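Local structure of Lmo1076 protein (Listeria monocytogenes serovar 1/2a, 5JQC) at residues Asp180-Ser184 with Gln233-Arg238; His200-Ser204 with Asn215-Gly220. The protein is a secreted putative autolysin, probably an amidase that degrades the bacterial cell wall, this chain being three of its GW (Gly-Trp) repeats. All coordinates share one frame. Residue numbers count along the deposited sequence, not the author numbering.

Contact 1 (Asp180-Ser184 with Gln233-Arg238); sequences DKIQS and QAKTAR
Asp180-Ser184, mostly extended but with Gln183 near-helical (phi/psi -74/-37), leads into strand 184-194 and runs roughly antiparallel to Gln233-Arg238, end-to-end directions 145° apart; the latter is β-strand through Thr236, then turns. Ser184 and Lys235 form an antiparallel hydrogen-bonded pair, CA atoms 5.5 Å apart: Lys235 N donates to Ser184 O (3.0 Å), while Lys235 O accepts from Gln183 N (2.9 Å). Gln183 thus shares Lys235 with Ser184 in a classic β bulge. Ile182 CA still lies 5.2 Å from Thr236 CA; past it, a water bridges the backbones, donating to Lys181 O (2.8 Å) and accepting from Ala237 N (3.0 Å). Ile182 CG2 meets Ala234 CB at 4.2 Å, and Thr236 CG2 lies 3.4 Å from Lys181 O. Asp180 (chi1 m) salt-bridges Arg238 (chi1 m, chi2 t, chi3 133°, between wells): Asp180 OD1 lies 2.9 Å from Arg238 NH1, which also donates to OD2 (3.2 Å). Where strand pairing stops, water and a charge pair continue the connector's attachment to the third GW repeat.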
loop_
_atom_site.group_PDB
_atom_site.type_symbol
_atom_site.label_atom_id
_atom_site.label_comp_id
_atom_site.label_asym_id
_atom_site.label_seq_id
_atom_site.Cartn_x
_atom_site.Cartn_y
_atom_site.Cartn_z
ATOM N N ASP A 180 -5.451 -12.855 10.470
ATOM C CA ASP A 180 -5.012 -14.110 9.866
ATOM C C ASP A 180 -6.139 -14.700 9.051
ATOM O O ASP A 180 -7.292 -14.711 9.499
ATOM C CB ASP A 180 -4.637 -15.150 10.924
ATOM C CG ASP A 180 -3.565 -14.681 11.867
ATOM O OD1 ASP A 180 -2.594 -14.038 11.405
ATOM O OD2 ASP A 180 -3.698 -14.999 13.076
ATOM N N LYS A 181 -5.803 -15.242 7.874
ATOM C CA LYS A 181 -6.766 -16.037 7.103
ATOM C C LYS A 181 -6.910 -17.434 7.691
ATOM O O LYS A 181 -5.963 -17.988 8.269
ATOM C CB LYS A 181 -6.346 -16.166 5.638
ATOM C CG LYS A 181 -6.276 -14.847 4.898
ATOM C CD LYS A 181 -5.734 -15.081 3.502
ATOM C CE LYS A 181 -5.885 -13.846 2.629
ATOM N NZ LYS A 181 -7.324 -13.560 2.355
ATOM N N ILE A 182 -8.107 -18.003 7.548
ATOM C CA ILE A 182 -8.297 -19.422 7.812
ATOM C C ILE A 182 -7.725 -20.173 6.610
ATOM O O ILE A 182 -8.258 -20.095 5.497
ATOM C CB ILE A 182 -9.772 -19.770 8.050
ATOM C CG1 ILE A 182 -10.321 -18.932 9.214
ATOM C CG2 ILE A 182 -9.924 -21.258 8.327
ATOM C CD1 ILE A 182 -11.768 -19.148 9.501
ATOM N N GLN A 183 -6.621 -20.890 6.828
ATOM C CA GLN A 183 -5.970 -21.608 5.736
ATOM C C GLN A 183 -6.753 -22.852 5.332
ATOM O O GLN A 183 -6.810 -23.207 4.146
ATOM C CB GLN A 183 -4.556 -21.977 6.159
ATOM C CG GLN A 183 -3.643 -20.750 6.239
ATOM C CD GLN A 183 -2.398 -20.990 7.063
ATOM O OE1 GLN A 183 -2.340 -21.923 7.871
ATOM N NE2 GLN A 183 -1.386 -20.139 6.865
ATOM N N SER A 184 -7.350 -23.533 6.310
ATOM C CA SER A 184 -8.182 -24.691 6.037
ATOM C C SER A 184 -9.130 -24.888 7.212
ATOM O O SER A 184 -8.906 -24.386 8.325
ATOM C CB SER A 184 -7.339 -25.953 5.799
ATOM O OG SER A 184 -6.637 -26.290 6.991
ATOM N N GLN A 233 -12.556 -28.183 13.000
ATOM C CA GLN A 233 -11.163 -27.801 13.172
ATOM C C GLN A 233 -10.773 -26.781 12.109
ATOM O O GLN A 233 -11.269 -26.803 10.973
ATOM C CB GLN A 233 -10.219 -29.003 13.098
ATOM C CG GLN A 233 -9.941 -29.473 11.689
ATOM C CD GLN A 233 -8.956 -30.615 11.646
ATOM O OE1 GLN A 233 -8.201 -30.843 12.599
ATOM N NE2 GLN A 233 -8.960 -31.348 10.543
ATOM N N ALA A 234 -9.873 -25.876 12.499
ATOM C CA ALA A 234 -9.407 -24.804 11.632
ATOM C C ALA A 234 -7.923 -24.562 11.888
ATOM O O ALA A 234 -7.451 -24.662 13.026
ATOM C CB ALA A 234 -10.207 -23.514 11.863
ATOM N N LYS A 235 -7.181 -24.262 10.823
ATOM C CA LYS A 235 -5.763 -23.951 10.956
ATOM C C LYS A 235 -5.493 -22.548 10.433
ATOM O O LYS A 235 -5.893 -22.211 9.313
ATOM C CB LYS A 235 -4.894 -24.979 10.214
ATOM C CG LYS A 235 -3.392 -24.816 10.450
ATOM C CD LYS A 235 -2.586 -26.004 9.919
ATOM C CE LYS A 235 -2.994 -26.425 8.476
ATOM N NZ LYS A 235 -2.404 -25.593 7.366
ATOM N N THR A 236 -4.846 -21.720 11.262
ATOM C CA THR A 236 -4.221 -20.471 10.824
ATOM C C THR A 236 -2.714 -20.556 11.034
ATOM O O THR A 236 -2.195 -21.476 11.683
ATOM C CB THR A 236 -4.748 -19.246 11.575
ATOM O OG1 THR A 236 -4.356 -19.333 12.953
ATOM C CG2 THR A 236 -6.239 -19.121 11.471
ATOM N N ALA A 237 -2.021 -19.554 10.492
ATOM C CA ALA A 237 -0.583 -19.428 10.690
ATOM C C ALA A 237 -0.184 -19.543 12.161
ATOM O O ALA A 237 0.908 -20.037 12.460
ATOM C CB ALA A 237 -0.113 -18.091 10.118
ATOM N N ARG A 238 -1.053 -19.133 13.082
ATOM C CA ARG A 238 -0.768 -19.162 14.508
ATOM C C ARG A 238 -1.058 -20.498 15.190
ATOM O O ARG A 238 -0.597 -20.698 16.321
ATOM C CB ARG A 238 -1.568 -18.065 15.213
ATOM C CG ARG A 238 -1.259 -16.680 14.678
ATOM C CD ARG A 238 -1.642 -15.567 15.640
ATOM N NE ARG A 238 -0.563 -14.597 15.780
ATOM C CZ ARG A 238 -0.239 -13.704 14.849
ATOM N NH1 ARG A 238 -0.915 -13.635 13.694
ATOM N NH2 ARG A 238 0.767 -12.874 15.072
HETATM O O HOH W 1 -3.268 -17.537 8.704
#

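Contact 2 (His200-Ser204 with Asn215-Gly220)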
loop_
_atom_site.group_PDB
_atom_site.type_symbol
_atom_site.label_atom_id
_atom_site.label_comp_id
_atom_site.label_asym_id
_atom_site.label_seq_id
_atom_site.Cartn_x
_atom_site.Cartn_y
_atom_site.Cartn_z
ATOM N N HIS A 200 -4.939 -21.452 27.868
ATOM C CA HIS A 200 -5.561 -21.111 26.600
ATOM C C HIS A 200 -6.885 -20.396 26.824
ATOM O O HIS A 200 -7.466 -20.421 27.911
ATOM C CB HIS A 200 -5.765 -22.367 25.757
ATOM C CG HIS A 200 -4.517 -23.167 25.573
ATOM N ND1 HIS A 200 -4.219 -24.264 26.352
ATOM C CD2 HIS A 200 -3.485 -23.021 24.712
ATOM C CE1 HIS A 200 -3.067 -24.775 25.958
ATOM N NE2 HIS A 200 -2.596 -24.035 24.972
ATOM N N GLY A 201 -7.355 -19.740 25.770
ATOM C CA GLY A 201 -8.653 -19.096 25.815
ATOM C C GLY A 201 -9.682 -19.658 24.839
ATOM O O GLY A 201 -9.351 -20.338 23.861
ATOM N N VAL A 202 -10.946 -19.354 25.111
ATOM C CA VAL A 202 -12.079 -19.724 24.275
ATOM C C VAL A 202 -12.500 -18.486 23.491
ATOM O O VAL A 202 -12.752 -17.430 24.084
ATOM C CB VAL A 202 -13.244 -20.251 25.137
ATOM C CG1 VAL A 202 -14.453 -20.599 24.279
ATOM C CG2 VAL A 202 -12.806 -21.446 25.984
ATOM N N TYR A 203 -12.588 -18.614 22.167
ATOM C CA TYR A 203 -12.945 -17.516 21.281
ATOM C C TYR A 203 -14.240 -17.806 20.529
ATOM O O TYR A 203 -14.571 -18.964 20.235
ATOM C CB TYR A 203 -11.818 -17.256 20.309
ATOM C CG TYR A 203 -10.543 -16.954 21.047
ATOM C CD1 TYR A 203 -9.685 -17.979 21.431
ATOM C CD2 TYR A 203 -10.221 -15.647 21.416
ATOM C CE1 TYR A 203 -8.524 -17.709 22.132
ATOM C CE2 TYR A 203 -9.055 -15.363 22.128
ATOM C CZ TYR A 203 -8.219 -16.399 22.485
ATOM O OH TYR A 203 -7.080 -16.134 23.193
ATOM N N SER A 204 -14.979 -16.737 20.216
ATOM C CA SER A 204 -16.223 -16.896 19.462
ATOM C C SER A 204 -15.984 -17.336 18.013
ATOM O O SER A 204 -16.843 -18.005 17.420
ATOM C CB SER A 204 -17.016 -15.595 19.487
ATOM O OG SER A 204 -16.380 -14.613 18.711
ATOM N N ASN A 215 -10.436 -11.382 21.147
ATOM C CA ASN A 215 -10.467 -11.398 22.606
ATOM C C ASN A 215 -11.297 -12.547 23.162
ATOM O O ASN A 215 -12.464 -12.723 22.794
ATOM C CB ASN A 215 -11.000 -10.083 23.157
ATOM C CG ASN A 215 -9.896 -9.110 23.447
ATOM O OD1 ASN A 215 -9.523 -8.320 22.580
ATOM N ND2 ASN A 215 -9.328 -9.182 24.660
ATOM N N LYS A 216 -10.696 -13.277 24.104
ATOM C CA LYS A 216 -11.286 -14.487 24.653
ATOM C C LYS A 216 -12.631 -14.206 25.313
ATOM O O LYS A 216 -12.898 -13.110 25.812
ATOM C CB LYS A 216 -10.318 -15.153 25.645
ATOM C CG LYS A 216 -10.068 -14.424 26.972
ATOM C CD LYS A 216 -8.791 -14.939 27.666
ATOM C CE LYS A 216 -7.517 -14.476 26.931
ATOM N NZ LYS A 216 -6.244 -14.924 27.579
ATOM N N LEU A 217 -13.504 -15.215 25.257
ATOM C CA LEU A 217 -14.739 -15.199 26.024
ATOM C C LEU A 217 -14.512 -15.705 27.440
ATOM O O LEU A 217 -15.212 -15.277 28.365
ATOM C CB LEU A 217 -15.800 -16.043 25.320
ATOM C CG LEU A 217 -16.243 -15.561 23.939
ATOM C CD1 LEU A 217 -17.093 -16.627 23.257
ATOM C CD2 LEU A 217 -16.999 -14.239 24.056
ATOM N N SER A 218 -13.542 -16.601 27.622
ATOM C CA SER A 218 -13.105 -17.083 28.931
ATOM C C SER A 218 -11.790 -17.832 28.733
ATOM O O SER A 218 -11.273 -17.937 27.614
ATOM C CB SER A 218 -14.152 -17.987 29.588
ATOM O OG SER A 218 -14.106 -19.291 29.038
ATOM N N THR A 219 -11.250 -18.350 29.830
ATOM C CA THR A 219 -10.162 -19.310 29.729
ATOM C C THR A 219 -10.736 -20.724 29.697
ATOM O O THR A 219 -11.879 -20.968 30.099
ATOM C CB THR A 219 -9.168 -19.161 30.888
ATOM O OG1 THR A 219 -9.854 -19.281 32.143
ATOM C CG2 THR A 219 -8.458 -17.811 30.807
ATOM N N GLY A 220 -9.932 -21.655 29.182
ATOM C CA GLY A 220 -10.320 -23.055 29.191
ATOM C C GLY A 220 -10.239 -23.727 30.545
ATOM O O GLY A 220 -10.604 -24.905 30.657
#
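Three backbone hydrogen bonds hold these antiparallel segments together: Leu217 N to Val202 O (2.6 Å), Val202 N to Ser218 O (2.9 Å) and Gly220 N to His200 O (3.0 Å). Val202 takes part with both its amide and its carbonyl. Gly201 faces Thr219 as a non-hydrogen-bonded pair with CA atoms 4.2 Å apart; a modelled CB on Gly201 would lie only 3.1 Å from Lys216 CB, so the missing side chain relieves a tight spot. CA-H...O contacts reinforce the ladder, from Thr219 CA to His200 O (3.4 Å) and from Lys216 CA to Val202 O (3.3 Å). Farther out, Tyr203 CE2 rests 3.7 Å from Lys216 CB, and the Tyr203 ring also meets Tyr207 edge-to-face. Leu217 CD1 covers Ser204 CB at 3.9 Å. The buried Val202 side chain packs on Val251 and Met254 of strand 249-255, fixing the pair against the main sheet. Such a short two-stranded β ribbon beside a larger antiparallel sheet suits the small, loop-rich β-fold of GW repeats, which belong to the SH3 clan.

Read from the N terminus, the chain leaves strand 176-178 of the second GW repeat and enters the third through Asp180-Ser184. It then follows strand 184-194 to the first half of contact 2, His200-Ser204, makes a ten-residue excursion, and returns as Asn215-Gly220. Strand 226-236 brings it back to the entry point, where contact 1 is completed. The short loop of contact 2 therefore falls wholly within the longer one of contact 1, and the two do not cross. Their centres are about 17 Å apart and they do not touch. Contact 1 ties the connector to the main sheet, whereas contact 2 builds a small ribbon beside strand 249-255, so the two closures join different strands of the third repeat.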